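Local coordinates for protein thermospermine synthase (Medicago truncatula, PDB 6BQ6) that probably makes thermospermine by transferring an aminopropyl group from decarboxylated S-adenosylmethionine to spermidine, releasing methylthioadenosine, at residues 277-280 against 281-285. Numbering follows the deposited sequence.
Sequences IRMR and QRIIE
Arg278 and Arg282, one helical turn apart, run side by side and point the same way, each chain extended from CG to NE. Their guanidinium planes are turned 33° from one another, and Arg282 NH1 comes obliquely to the Arg278 group, 3.3 Å from Arg278 NH1. This is an approach of two donors carrying like charge, which nearby acceptors probably make tolerable: Arg278 NE forms a salt bridge with Glu274, while Arg278 NH1 bonds to Leu97 O and Arg282 NH1 to His99 O. The guanidinium of Arg282 also lies against the aliphatic stem of Arg278, with Arg282 NH1 3.7 Å from Arg278 CD and Arg278 CB over one face of the group. Cutting Arg278 back to an alanine is likely to leave Glu274 and the Leu97 carbonyl without this partner, and Arg282 NH1 without the stem at CD beside it.

Met279 and Ile283 form a parallel apolar pair. Met279 CG (chi1 -65°) and Ile283 CG1 both lie beside the backbone N, anti to the carbonyl carbon, which brings Met279 CG to 4.0 Å from Ile283 CD1. The helix ends with the i to i+4 bonds Arg282 N to Arg278 O at 2.8 Å and Ile283 N to Met279 O at 3.0 Å. Ile283 then leaves helical geometry, and a water 2.8 Å from Met279 O, also within hydrogen-bonding reach of Glu285 O, can link the helix end to the departing chain.

The contact thus forms the C-terminal end of helix 272-282, where Met279 and Ile283 pack on helix 84-98 through Leu97, Ile283 also touches His93, and backbone hydrogen bonds join Arg282 to Lys123 and Ile284 to Arg121, just beyond helix 114-120.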
loop_
_atom_site.group_PDB
_atom_site.type_symbol
_atom_site.label_atom_id
_atom_site.label_comp_id
_atom_site.label_asym_id
_atom_site.label_seq_id
_atom_site.Cartn_x
_atom_site.Cartn_y
_atom_site.Cartn_z
ATOM N N ILE B 277 26.414 -35.499 15.548
ATOM C CA ILE B 277 26.567 -36.975 15.503
ATOM C C ILE B 277 25.239 -37.650 15.364
ATOM O O ILE B 277 25.085 -38.522 14.523
ATOM C CB ILE B 277 27.333 -37.517 16.713
ATOM C CG1 ILE B 277 28.817 -37.165 16.546
ATOM C CG2 ILE B 277 27.217 -39.049 16.797
ATOM C CD1 ILE B 277 29.597 -37.213 17.826
ATOM N N ARG B 278 24.273 -37.199 16.169
ATOM C CA ARG B 278 22.911 -37.704 16.089
ATOM C C ARG B 278 22.262 -37.434 14.761
ATOM O O ARG B 278 21.561 -38.284 14.258
ATOM C CB ARG B 278 22.045 -37.175 17.241
ATOM C CG ARG B 278 22.501 -37.727 18.574
ATOM C CD ARG B 278 21.695 -37.196 19.725
ATOM N NE ARG B 278 22.237 -37.656 21.035
ATOM C CZ ARG B 278 21.486 -37.916 22.115
ATOM N NH1 ARG B 278 20.165 -37.755 22.113
ATOM N NH2 ARG B 278 22.089 -38.332 23.246
ATOM N N MET B 279 22.498 -36.252 14.180
ATOM C CA MET B 279 21.950 -35.929 12.871
ATOM C C MET B 279 22.491 -36.843 11.789
ATOM O O MET B 279 21.757 -37.341 10.968
ATOM C CB MET B 279 22.212 -34.477 12.469
ATOM C CG MET B 279 21.524 -33.469 13.332
ATOM S SD MET B 279 21.862 -31.771 12.756
ATOM C CE MET B 279 21.776 -30.879 14.298
ATOM N N ARG B 280 23.793 -37.043 11.806
ATOM C CA ARG B 280 24.429 -37.957 10.877
ATOM C C ARG B 280 23.893 -39.367 11.042
ATOM O O ARG B 280 23.700 -40.057 10.065
ATOM C CB ARG B 280 25.946 -37.965 11.112
ATOM C CG ARG B 280 26.777 -38.872 10.209
ATOM C CD ARG B 280 26.635 -38.544 8.733
ATOM N NE ARG B 280 27.267 -37.271 8.371
ATOM C CZ ARG B 280 28.571 -37.091 8.122
ATOM N NH1 ARG B 280 29.459 -38.099 8.198
ATOM N NH2 ARG B 280 29.000 -35.876 7.801
ATOM N N GLN B 281 23.699 -39.806 12.265
ATOM C CA GLN B 281 23.247 -41.180 12.476
ATOM C C GLN B 281 21.778 -41.362 12.129
ATOM O O GLN B 281 21.388 -42.386 11.582
ATOM C CB GLN B 281 23.513 -41.643 13.925
ATOM C CG GLN B 281 23.231 -43.138 14.154
ATOM C CD GLN B 281 24.184 -44.037 13.366
ATOM O OE1 GLN B 281 25.396 -44.014 13.610
ATOM N NE2 GLN B 281 23.661 -44.786 12.374
ATOM N N ARG B 282 20.947 -40.369 12.464
ATOM C CA ARG B 282 19.509 -40.578 12.520
ATOM C C ARG B 282 18.672 -39.955 11.424
ATOM O O ARG B 282 17.600 -40.447 11.097
ATOM C CB ARG B 282 18.979 -40.032 13.817
ATOM C CG ARG B 282 19.489 -40.707 15.047
ATOM C CD ARG B 282 18.669 -40.083 16.121
ATOM N NE ARG B 282 19.181 -40.180 17.437
ATOM C CZ ARG B 282 18.546 -39.677 18.497
ATOM N NH1 ARG B 282 19.072 -39.747 19.701
ATOM N NH2 ARG B 282 17.381 -39.056 18.332
ATOM N N ILE B 283 19.166 -38.872 10.844
ATOM C CA ILE B 283 18.367 -38.143 9.886
ATOM C C ILE B 283 18.836 -38.455 8.474
ATOM O O ILE B 283 20.048 -38.383 8.170
ATOM C CB ILE B 283 18.480 -36.635 10.124
ATOM C CG1 ILE B 283 17.941 -36.269 11.505
ATOM C CG2 ILE B 283 17.764 -35.904 8.991
ATOM C CD1 ILE B 283 18.107 -34.773 11.837
ATOM N N ILE B 284 17.882 -38.784 7.629
ATOM C CA ILE B 284 18.082 -39.014 6.178
ATOM C C ILE B 284 18.408 -37.689 5.485
ATOM O O ILE B 284 17.699 -36.693 5.679
ATOM C CB ILE B 284 16.803 -39.628 5.552
ATOM C CG1 ILE B 284 16.520 -41.001 6.170
ATOM C CG2 ILE B 284 16.900 -39.763 4.028
ATOM C CD1 ILE B 284 15.148 -41.556 5.794
ATOM N N GLU B 285 19.482 -37.670 4.690
ATOM C CA GLU B 285 19.965 -36.444 4.027
ATOM C C GLU B 285 20.439 -35.349 5.005
ATOM O O GLU B 285 20.243 -35.409 6.221
ATOM C CB GLU B 285 18.931 -35.880 3.054
ATOM C CG GLU B 285 18.630 -36.791 1.882
ATOM C CD GLU B 285 18.002 -36.051 0.712
ATOM O OE1 GLU B 285 16.760 -36.162 0.560
ATOM O OE2 GLU B 285 18.741 -35.359 -0.045
HETATM O O HOH W 1 21.953 -36.081 8.466
#